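Local coordinates for protein glycosyl transferase (PDB 5TZJ) that belongs to the family 2 glycosyl transferases and carries uridine-diphosphate-N-acetylglucosamine in a pocket of its single chain, at residues I147-S152 / L250-S255; D178-M183 / R226-E231; E231-D236 / Q244-F249. One frame throughout, in Å; residues are numbered along the deposited sequence.

All three contacts gather round helices 218-233 and 239-256 of the linker region, which follow each other in the chain. Contact 3 packs these two helices together, contact 2 sets the first of them against helix 177-188, and contact 1 ties the second to loop 147-152. Contacts 1 and 3 are largely buried, whereas contact 2 is buried only in part, with Gln179, Leu227 and Glu231 partly exposed. Their chemistry follows their place: helix meets helix through aliphatic branches in contacts 2 and 3, but in contact 1 an arginine packs on a tyrosine ring and a leucine and reaches loop backbone directly and through a water. Phe249 of contact 3 touches side chains of both other contacts.

Contact 1 (I147-S152 / L250-S255); sequences IIYTLS and LNRHFS
Arg252 leaves its helix with CG turned away from its own backbone N (chi1 162°) and then bends at chi2, which carries the guanidinium group to loop 147-152; Tyr149, with CG beside its backbone N (chi1 -72°), swings its ring alongside the arginine stem. The tyrosine and arginine chains run antiparallel, one beside the other. CB of Arg252 lies over one face of the Tyr149 ring, offset toward the rim and 4.0 Å from the ring centroid, a CH-pi contact. Farther out, Tyr149 OH comes within 3.7 Å of Asn251 CB. An arginine suits this place because its aliphatic stem can pack on a ring while its guanidinium N-H groups reach a loop carbonyl and a water. NH1 of Arg252 gives a hydrogen bond of 3.0 Å to Ile148 O, somewhat bent (145° at the hydrogen), using a lone pair in the carbonyl plane. Here a loop of the family 2 glycosyl transferase region is fastened to helix 239-256 of the TarS linker region, and Ser152, farther along the same loop, lines the pocket of uridine-diphosphate-N-acetylglucosamine. NH2 of Arg252 donates to a water at 3.0 Å, and the same water accepts from Leu151 N, so the loop is gripped at two points. Leu151 lays CD1 over the centre of the guanidinium face, 3.5 Å from Arg252 CZ, an apolar lid on the flat group. Asn251 turns its OD1 to Met294 N, while its backbone O accepts from Ser255 OG at 2.6 Å and from Ser255 N, the two donors arriving from opposite faces of the carbonyl plane.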
loop_
_atom_site.group_PDB
_atom_site.type_symbol
_atom_site.label_atom_id
_atom_site.label_comp_id
_atom_site.label_asym_id
_atom_site.label_seq_id
_atom_site.Cartn_x
_atom_site.Cartn_y
_atom_site.Cartn_z
ATOM N N ILE A 147 -1.901 -7.343 8.319
ATOM C CA ILE A 147 -2.540 -6.556 7.250
ATOM C C ILE A 147 -1.717 -5.323 6.904
ATOM O O ILE A 147 -1.789 -4.821 5.781
ATOM C CB ILE A 147 -3.970 -6.152 7.610
ATOM C CG1 ILE A 147 -3.985 -5.368 8.930
ATOM C CG2 ILE A 147 -4.876 -7.393 7.643
ATOM C CD1 ILE A 147 -5.340 -4.681 9.203
ATOM N N ILE A 148 -0.916 -4.820 7.844
ATOM C CA ILE A 148 -0.145 -3.633 7.535
ATOM C C ILE A 148 0.916 -3.900 6.467
ATOM O O ILE A 148 1.421 -2.952 5.850
ATOM C CB ILE A 148 0.453 -3.083 8.839
ATOM C CG1 ILE A 148 0.859 -1.629 8.658
ATOM C CG2 ILE A 148 1.687 -3.885 9.250
ATOM C CD1 ILE A 148 1.152 -0.901 9.985
ATOM N N TYR A 149 1.286 -5.157 6.235
ATOM C CA TYR A 149 2.202 -5.515 5.164
ATOM C C TYR A 149 1.549 -5.529 3.783
ATOM O O TYR A 149 2.265 -5.790 2.807
ATOM C CB TYR A 149 2.861 -6.856 5.473
ATOM C CG TYR A 149 3.859 -6.647 6.602
ATOM C CD1 TYR A 149 3.442 -6.630 7.926
ATOM C CD2 TYR A 149 5.198 -6.376 6.340
ATOM C CE1 TYR A 149 4.351 -6.396 8.980
ATOM C CE2 TYR A 149 6.133 -6.136 7.405
ATOM C CZ TYR A 149 5.683 -6.123 8.705
ATOM O OH TYR A 149 6.561 -5.857 9.748
ATOM N N THR A 150 0.246 -5.195 3.667
ATOM C CA THR A 150 -0.395 -5.037 2.359
ATOM C C THR A 150 -1.261 -3.772 2.351
ATOM O O THR A 150 -2.322 -3.724 2.976
ATOM C CB THR A 150 -1.189 -6.293 1.934
ATOM O OG1 THR A 150 -1.796 -6.040 0.651
ATOM C CG2 THR A 150 -2.273 -6.683 2.925
ATOM N N LEU A 151 -0.776 -2.733 1.652
ATOM C CA LEU A 151 -1.434 -1.433 1.584
ATOM C C LEU A 151 -1.940 -1.105 0.181
ATOM O O LEU A 151 -2.433 0.002 -0.045
ATOM C CB LEU A 151 -0.474 -0.321 2.093
ATOM C CG LEU A 151 0.023 -0.627 3.509
ATOM C CD1 LEU A 151 1.041 0.440 3.973
ATOM C CD2 LEU A 151 -1.190 -0.707 4.419
ATOM N N SER A 152 -1.853 -2.047 -0.754
ATOM C CA SER A 152 -2.356 -1.811 -2.084
ATOM C C SER A 152 -3.872 -1.617 -2.018
ATOM O O SER A 152 -4.523 -2.018 -1.042
ATOM C CB SER A 152 -1.993 -2.985 -2.980
ATOM O OG SER A 152 -2.696 -4.160 -2.575
ATOM N N LEU A 250 6.527 1.258 10.879
ATOM C CA LEU A 250 7.959 1.516 10.685
ATOM C C LEU A 250 8.731 0.212 10.428
ATOM O O LEU A 250 9.635 0.188 9.594
ATOM C CB LEU A 250 8.518 2.267 11.894
ATOM C CG LEU A 250 7.988 3.704 12.088
ATOM C CD1 LEU A 250 8.446 4.283 13.465
ATOM C CD2 LEU A 250 8.484 4.627 10.950
ATOM N N ASN A 251 8.361 -0.900 11.105
ATOM C CA ASN A 251 9.003 -2.185 10.818
ATOM C C ASN A 251 8.841 -2.568 9.349
ATOM O O ASN A 251 9.803 -2.990 8.684
ATOM C CB ASN A 251 8.399 -3.290 11.691
ATOM C CG ASN A 251 8.839 -3.190 13.144
ATOM O OD1 ASN A 251 9.871 -2.581 13.485
ATOM N ND2 ASN A 251 8.063 -3.789 14.011
ATOM N N ARG A 252 7.589 -2.516 8.865
ATOM C CA ARG A 252 7.293 -2.777 7.467
ATOM C C ARG A 252 8.126 -1.877 6.553
ATOM O O ARG A 252 8.754 -2.348 5.592
ATOM C CB ARG A 252 5.796 -2.545 7.219
ATOM C CG ARG A 252 5.454 -2.353 5.723
ATOM C CD ARG A 252 4.451 -1.177 5.425
ATOM N NE ARG A 252 4.519 -0.841 3.990
ATOM C CZ ARG A 252 3.863 -1.493 3.037
ATOM N NH1 ARG A 252 3.018 -2.452 3.357
ATOM N NH2 ARG A 252 4.025 -1.159 1.750
ATOM N N HIS A 253 8.090 -0.581 6.821
ATOM C CA HIS A 253 8.655 0.408 5.884
ATOM C C HIS A 253 10.153 0.209 5.734
ATOM O O HIS A 253 10.674 0.110 4.617
ATOM C CB HIS A 253 8.376 1.809 6.390
ATOM C CG HIS A 253 9.072 2.879 5.601
ATOM N ND1 HIS A 253 8.530 3.392 4.444
ATOM C CD2 HIS A 253 10.270 3.502 5.773
ATOM C CE1 HIS A 253 9.358 4.296 3.933
ATOM N NE2 HIS A 253 10.423 4.389 4.721
ATOM N N PHE A 254 10.861 0.082 6.877
ATOM C CA PHE A 254 12.316 -0.045 6.854
ATOM C C PHE A 254 12.756 -1.401 6.347
ATOM O O PHE A 254 13.900 -1.522 5.879
ATOM C CB PHE A 254 12.925 0.215 8.263
ATOM C CG PHE A 254 13.116 1.682 8.565
ATOM C CD1 PHE A 254 12.041 2.471 9.001
ATOM C CD2 PHE A 254 14.364 2.271 8.387
ATOM C CE1 PHE A 254 12.211 3.812 9.253
ATOM C CE2 PHE A 254 14.548 3.599 8.662
ATOM C CZ PHE A 254 13.487 4.385 9.083
ATOM N N SER A 255 11.860 -2.413 6.382
ATOM C CA SER A 255 12.188 -3.725 5.854
ATOM C C SER A 255 11.923 -3.841 4.368
ATOM O O SER A 255 12.652 -4.566 3.684
ATOM C CB SER A 255 11.389 -4.842 6.548
ATOM O OG SER A 255 11.558 -4.774 7.939
HETATM O O HOH W 1 2.084 -2.923 0.374
#

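Contact 2 (D178-M183 / R226-E231); sequences DQLFTM and RLIAVE. With UD1 (uridine-diphosphate-N-acetylglucosamine), chain C.
Two helices packed side by side, nearly parallel, form this contact: helix 177-188, whose early turn borders the ligand pocket, and helix 218-233 of the TarS linker region, with Leu180 and Ile228 alongside each other at the centre. Over these segments the helix axes run 12° apart and come within 9.6 Å. Ile228 sends CG1 away from its carbonyl carbon (chi1 -74°), so that this branch lies along Leu180, with CG1 3.8 Å from Leu180 CA; the two side chains overlap, pointing opposite ways. Beyond it, Ile228 CD1 ends against Gln179 CB at 3.7 Å, using the aliphatic root of a residue whose side chain goes on toward Phe249 and Arg252 of helix 239-256. The other branch, CG2, meets Met183 CG at 4.1 Å, the two side chains crossing at about a right angle. A beta-branched isoleucine suits this place, since its two arms reach successive turns of the opposing helix. Leu180 has CG pointing away from its backbone N (chi1 176°) and spreads its methyls over helix 218-233: CD2 packs on Leu227 CB at 3.9 Å, and CD1 lies 4.4 Å from Glu231 CB, where only the acid's hydrocarbon part is involved. Phe249 also touches Ile228, packing a third helix against the pair. At the pocket end of helix 177-188, Asp178 OD1 lies 3.8 Å from O6' of uridine-diphosphate-N-acetylglucosamine.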
loop_
_atom_site.group_PDB
_atom_site.type_symbol
_atom_site.label_atom_id
_atom_site.label_comp_id
_atom_site.label_asym_id
_atom_site.label_seq_id
_atom_site.Cartn_x
_atom_site.Cartn_y
_atom_site.Cartn_z
ATOM N N ASP A 178 -1.175 4.611 -2.593
ATOM C CA ASP A 178 -2.136 3.697 -1.979
ATOM C C ASP A 178 -1.871 3.550 -0.491
ATOM O O ASP A 178 -2.787 3.266 0.280
ATOM C CB ASP A 178 -2.076 2.338 -2.683
ATOM C CG ASP A 178 -0.623 1.836 -2.911
ATOM O OD1 ASP A 178 0.369 2.581 -2.677
ATOM O OD2 ASP A 178 -0.474 0.682 -3.347
ATOM N N GLN A 179 -0.630 3.761 -0.057
ATOM C CA GLN A 179 -0.313 3.413 1.324
ATOM C C GLN A 179 -1.122 4.265 2.287
ATOM O O GLN A 179 -1.657 3.750 3.278
ATOM C CB GLN A 179 1.178 3.582 1.581
ATOM C CG GLN A 179 1.998 2.530 0.782
ATOM C CD GLN A 179 3.444 2.482 1.221
ATOM O OE1 GLN A 179 3.771 2.725 2.400
ATOM N NE2 GLN A 179 4.320 2.142 0.293
ATOM N N LEU A 180 -1.251 5.565 1.986
ATOM C CA LEU A 180 -1.997 6.463 2.871
ATOM C C LEU A 180 -3.489 6.133 2.808
ATOM O O LEU A 180 -4.164 6.054 3.839
ATOM C CB LEU A 180 -1.720 7.921 2.455
ATOM C CG LEU A 180 -2.460 9.078 3.179
ATOM C CD1 LEU A 180 -2.172 8.990 4.685
ATOM C CD2 LEU A 180 -2.098 10.479 2.602
ATOM N N PHE A 181 -4.001 5.906 1.595
ATOM C CA PHE A 181 -5.408 5.574 1.394
ATOM C C PHE A 181 -5.811 4.359 2.219
ATOM O O PHE A 181 -6.796 4.389 2.962
ATOM C CB PHE A 181 -5.641 5.310 -0.089
ATOM C CG PHE A 181 -7.079 4.859 -0.424
ATOM C CD1 PHE A 181 -8.053 5.823 -0.723
ATOM C CD2 PHE A 181 -7.416 3.526 -0.467
ATOM C CE1 PHE A 181 -9.377 5.448 -1.039
ATOM C CE2 PHE A 181 -8.773 3.111 -0.770
ATOM C CZ PHE A 181 -9.739 4.087 -1.066
ATOM N N THR A 182 -5.054 3.278 2.106
ATOM C CA THR A 182 -5.450 2.061 2.795
ATOM C C THR A 182 -5.178 2.161 4.296
ATOM O O THR A 182 -5.948 1.625 5.087
ATOM C CB THR A 182 -4.712 0.871 2.179
ATOM O OG1 THR A 182 -5.192 0.680 0.828
ATOM C CG2 THR A 182 -4.928 -0.425 3.040
ATOM N N MET A 183 -4.134 2.892 4.710
ATOM C CA MET A 183 -3.914 3.064 6.148
ATOM C C MET A 183 -5.057 3.847 6.774
ATOM O O MET A 183 -5.534 3.499 7.869
ATOM C CB MET A 183 -2.564 3.761 6.431
ATOM C CG MET A 183 -1.381 2.838 6.452
ATOM S SD MET A 183 -1.405 1.563 7.768
ATOM C CE MET A 183 -1.936 2.525 9.183
ATOM N N ARG A 226 5.389 10.643 5.991
ATOM C CA ARG A 226 5.042 11.588 7.053
ATOM C C ARG A 226 3.528 11.685 7.256
ATOM O O ARG A 226 3.041 11.688 8.394
ATOM C CB ARG A 226 5.636 12.966 6.719
ATOM C CG ARG A 226 5.488 13.989 7.838
ATOM C CD ARG A 226 5.906 15.378 7.373
ATOM N NE ARG A 226 4.929 15.906 6.409
ATOM C CZ ARG A 226 3.707 16.354 6.730
ATOM N NH1 ARG A 226 3.329 16.383 8.008
ATOM N NH2 ARG A 226 2.883 16.828 5.761
ATOM N N LEU A 227 2.759 11.853 6.167
ATOM C CA LEU A 227 1.305 11.914 6.322
ATOM C C LEU A 227 0.768 10.670 7.015
ATOM O O LEU A 227 -0.190 10.750 7.790
ATOM C CB LEU A 227 0.601 12.101 4.953
ATOM C CG LEU A 227 0.849 13.451 4.279
ATOM C CD1 LEU A 227 0.424 13.485 2.808
ATOM C CD2 LEU A 227 0.065 14.525 5.036
ATOM N N ILE A 228 1.343 9.501 6.722
ATOM C CA ILE A 228 0.909 8.270 7.385
ATOM C C ILE A 228 1.198 8.327 8.870
ATOM O O ILE A 228 0.359 7.951 9.686
ATOM C CB ILE A 228 1.555 7.033 6.729
ATOM C CG1 ILE A 228 0.887 6.762 5.377
ATOM C CG2 ILE A 228 1.281 5.746 7.550
ATOM C CD1 ILE A 228 1.736 5.785 4.526
ATOM N N ALA A 229 2.386 8.806 9.245
ATOM C CA ALA A 229 2.710 8.914 10.658
ATOM C C ALA A 229 1.771 9.908 11.336
ATOM O O ALA A 229 1.295 9.656 12.441
ATOM C CB ALA A 229 4.197 9.337 10.829
ATOM N N VAL A 230 1.473 11.039 10.674
ATOM C CA VAL A 230 0.515 11.989 11.244
ATOM C C VAL A 230 -0.861 11.342 11.385
ATOM O O VAL A 230 -1.516 11.445 12.432
ATOM C CB VAL A 230 0.467 13.259 10.369
ATOM C CG1 VAL A 230 -0.703 14.163 10.796
ATOM C CG2 VAL A 230 1.828 13.971 10.497
ATOM N N GLU A 231 -1.296 10.633 10.345
ATOM C CA GLU A 231 -2.606 9.991 10.368
ATOM C C GLU A 231 -2.737 9.041 11.554
ATOM O O GLU A 231 -3.732 9.096 12.292
ATOM C CB GLU A 231 -2.848 9.247 9.049
ATOM C CG GLU A 231 -4.272 8.885 8.856
ATOM C CD GLU A 231 -5.142 10.144 8.579
ATOM O OE1 GLU A 231 -6.262 10.179 9.057
ATOM O OE2 GLU A 231 -4.686 11.107 7.900
HETATM C "C1'" UD1 C . 1.052 -1.402 -8.064
HETATM C "C2'" UD1 C . -0.234 -1.499 -7.252
HETATM C "C3'" UD1 C . -1.157 -0.459 -7.793
HETATM C "C4'" UD1 C . -0.610 0.855 -7.358
HETATM C "C5'" UD1 C . 0.672 1.107 -8.154
HETATM C "C6'" UD1 C . 1.305 2.404 -7.744
HETATM C "C7'" UD1 C . -0.430 -3.835 -6.355
HETATM C "C8'" UD1 C . 0.572 -3.460 -5.278
HETATM N "N2'" UD1 C . -0.817 -2.865 -7.348
HETATM O "O1'" UD1 C . 0.722 -1.761 -9.355
HETATM O "O3'" UD1 C . -2.537 -0.672 -7.380
HETATM O "O4'" UD1 C . -1.565 1.874 -7.580
HETATM O "O5'" UD1 C . 1.635 -0.009 -7.942
HETATM O "O6'" UD1 C . 1.284 2.520 -6.343
HETATM O "O7'" UD1 C . -0.886 -4.920 -6.413
HETATM N N1 UD1 C . -2.651 4.261 -14.268
HETATM C C2 UD1 C . -3.414 5.527 -14.457
HETATM N N3 UD1 C . -2.709 6.791 -14.835
HETATM C C4 UD1 C . -1.260 6.762 -15.002
HETATM C C5 UD1 C . -0.493 5.491 -14.785
HETATM C C6 UD1 C . -1.205 4.246 -14.413
HETATM O O2 UD1 C . -4.578 5.525 -14.315
HETATM O O4 UD1 C . -0.699 7.764 -15.305
HETATM C C1B UD1 C . -3.363 3.081 -13.848
HETATM C C2B UD1 C . -2.959 1.722 -14.644
HETATM O "O2'" UD1 C . -3.701 1.678 -15.927
HETATM C C3B UD1 C . -3.258 0.744 -13.790
HETATM C C4B UD1 C . -3.070 1.341 -12.380
HETATM O O4B UD1 C . -3.042 2.868 -12.573
HETATM O O3B UD1 C . -4.714 0.361 -13.873
HETATM C C5B UD1 C . -1.855 0.972 -11.731
HETATM O O5B UD1 C . -0.762 1.370 -12.514
HETATM P PA UD1 C . 0.364 0.210 -12.841
HETATM O O1A UD1 C . 1.300 0.686 -13.922
HETATM O O2A UD1 C . -0.327 -1.085 -13.227
HETATM O O3A UD1 C . 1.142 0.007 -11.380
HETATM P PB UD1 C . 1.648 -1.403 -10.679
HETATM O O1B UD1 C . 1.597 -2.600 -11.601
HETATM O O2B UD1 C . 3.098 -1.055 -10.380
#

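Contact 3 (E231-D236 / Q244-F249); sequences EILNAD and QILAEF
Ile232 crosses both Ile245 and Leu246 obliquely, reaching in between them from helix 218-233, whereas Leu233 meets Leu246 at about a right angle. The two branches of Ile232 divide the work. CG2 settles against the opposing backbone, 3.8 Å from Leu246 N, and also meets Ile245 CG2 at 4.0 Å. The longer arm runs on along helix 239-256: CD1 touches Leu246 CD1 at 4.0 Å and Phe249 CB at 4.2 Å. Leu246 holds CG away from its backbone N (chi1 -169°), which aims its forked end at the first helix, one methyl for each neighbour. While CD1 goes to Ile232, CD2 presses on Leu233 CD1 at 3.5 Å, closer than usual for two methyl groups. Leucine suits this position because its two methyls can serve two partners at once, and isoleucine suits the place of Ile232 because its CG2 can lie against the backbone N of Leu246 while CG1 and CD1 reach on. Phe249 takes part mainly through CB; its ring is carried off toward Ile228, Met225 and Gln179. Ala235 N bonds back to Ile232 O at 3.0 Å. Helix 239-256 begins soon afterwards and runs back nearly antiparallel, so the packing of these aliphatic side chains closes an alpha-alpha hairpin within the TarS linker region, two consecutive helices joined by a short loop.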
loop_
_atom_site.group_PDB
_atom_site.type_symbol
_atom_site.label_atom_id
_atom_site.label_comp_id
_atom_site.label_asym_id
_atom_site.label_seq_id
_atom_site.Cartn_x
_atom_site.Cartn_y
_atom_site.Cartn_z
ATOM N N GLU A 231 -1.296 10.633 10.345
ATOM C CA GLU A 231 -2.606 9.991 10.368
ATOM C C GLU A 231 -2.737 9.041 11.554
ATOM O O GLU A 231 -3.732 9.096 12.292
ATOM C CB GLU A 231 -2.848 9.247 9.049
ATOM C CG GLU A 231 -4.272 8.885 8.856
ATOM C CD GLU A 231 -5.142 10.144 8.579
ATOM O OE1 GLU A 231 -6.262 10.179 9.057
ATOM O OE2 GLU A 231 -4.686 11.107 7.900
ATOM N N ILE A 232 -1.748 8.162 11.748
ATOM C CA ILE A 232 -1.824 7.189 12.847
ATOM C C ILE A 232 -1.904 7.907 14.188
ATOM O O ILE A 232 -2.756 7.606 15.028
ATOM C CB ILE A 232 -0.622 6.227 12.805
ATOM C CG1 ILE A 232 -0.707 5.273 11.586
ATOM C CG2 ILE A 232 -0.460 5.440 14.161
ATOM C CD1 ILE A 232 0.650 4.670 11.159
ATOM N N LEU A 233 -1.014 8.863 14.403
ATOM C CA LEU A 233 -0.932 9.521 15.701
ATOM C C LEU A 233 -2.156 10.382 15.971
ATOM O O LEU A 233 -2.455 10.690 17.135
ATOM C CB LEU A 233 0.376 10.324 15.766
ATOM C CG LEU A 233 1.561 9.374 15.958
ATOM C CD1 LEU A 233 2.857 10.124 15.813
ATOM C CD2 LEU A 233 1.501 8.796 17.354
ATOM N N ASN A 234 -2.927 10.706 14.939
ATOM C CA ASN A 234 -4.164 11.429 15.146
ATOM C C ASN A 234 -5.382 10.537 15.130
ATOM O O ASN A 234 -6.484 11.045 15.288
ATOM C CB ASN A 234 -4.353 12.521 14.097
ATOM C CG ASN A 234 -3.613 13.763 14.452
ATOM O OD1 ASN A 234 -4.063 14.561 15.296
ATOM N ND2 ASN A 234 -2.455 13.943 13.839
ATOM N N ALA A 235 -5.230 9.229 14.950
ATOM C CA ALA A 235 -6.434 8.403 14.981
ATOM C C ALA A 235 -7.124 8.460 16.352
ATOM O O ALA A 235 -6.512 8.743 17.395
ATOM C CB ALA A 235 -6.091 6.949 14.634
ATOM N N ASP A 236 -8.403 8.093 16.353
ATOM C CA ASP A 236 -9.210 8.060 17.573
ATOM C C ASP A 236 -9.052 6.702 18.256
ATOM O O ASP A 236 -9.939 5.853 18.263
ATOM C CB ASP A 236 -10.669 8.363 17.250
ATOM C CG ASP A 236 -11.530 8.513 18.500
ATOM O OD1 ASP A 236 -10.967 8.693 19.614
ATOM O OD2 ASP A 236 -12.781 8.452 18.357
ATOM N N GLN A 244 1.953 1.721 18.938
ATOM C CA GLN A 244 2.238 0.359 18.499
ATOM C C GLN A 244 1.957 0.192 17.019
ATOM O O GLN A 244 2.723 -0.480 16.321
ATOM C CB GLN A 244 1.411 -0.640 19.307
ATOM C CG GLN A 244 2.258 -1.477 20.243
ATOM C CD GLN A 244 3.359 -2.267 19.494
ATOM O OE1 GLN A 244 3.213 -2.619 18.309
ATOM N NE2 GLN A 244 4.463 -2.524 20.175
ATOM N N ILE A 245 0.874 0.805 16.512
ATOM C CA ILE A 245 0.625 0.768 15.058
ATOM C C ILE A 245 1.725 1.509 14.282
ATOM O O ILE A 245 2.235 1.026 13.258
ATOM C CB ILE A 245 -0.776 1.315 14.752
ATOM C CG1 ILE A 245 -1.823 0.331 15.290
ATOM C CG2 ILE A 245 -0.983 1.637 13.216
ATOM C CD1 ILE A 245 -3.159 1.045 15.548
ATOM N N LEU A 246 2.089 2.701 14.723
ATOM C CA LEU A 246 3.204 3.400 14.069
ATOM C C LEU A 246 4.476 2.555 14.060
ATOM O O LEU A 246 5.140 2.441 13.020
ATOM C CB LEU A 246 3.457 4.715 14.762
ATOM C CG LEU A 246 4.398 5.723 14.116
ATOM C CD1 LEU A 246 4.136 5.924 12.578
ATOM C CD2 LEU A 246 4.195 7.096 14.828
ATOM N N ALA A 247 4.819 1.913 15.202
ATOM C CA ALA A 247 5.992 1.049 15.216
ATOM C C ALA A 247 5.882 -0.060 14.183
ATOM O O ALA A 247 6.845 -0.333 13.463
ATOM C CB ALA A 247 6.217 0.447 16.630
ATOM N N GLU A 248 4.713 -0.712 14.081
ATOM C CA GLU A 248 4.560 -1.775 13.085
ATOM C C GLU A 248 4.714 -1.225 11.673
ATOM O O GLU A 248 5.265 -1.911 10.787
ATOM C CB GLU A 248 3.193 -2.471 13.175
ATOM C CG GLU A 248 3.076 -3.459 14.317
ATOM C CD GLU A 248 4.270 -4.427 14.434
ATOM O OE1 GLU A 248 4.728 -5.017 13.395
ATOM O OE2 GLU A 248 4.736 -4.581 15.588
ATOM N N PHE A 249 4.141 -0.044 11.427
ATOM C CA PHE A 249 4.314 0.575 10.119
ATOM C C PHE A 249 5.792 0.838 9.853
ATOM O O PHE A 249 6.271 0.654 8.727
ATOM C CB PHE A 249 3.518 1.894 9.997
ATOM C CG PHE A 249 3.705 2.541 8.637
ATOM C CD1 PHE A 249 3.117 1.980 7.510
ATOM C CD2 PHE A 249 4.607 3.577 8.472
ATOM C CE1 PHE A 249 3.342 2.523 6.222
ATOM C CE2 PHE A 249 4.819 4.127 7.192
ATOM C CZ PHE A 249 4.190 3.592 6.083
#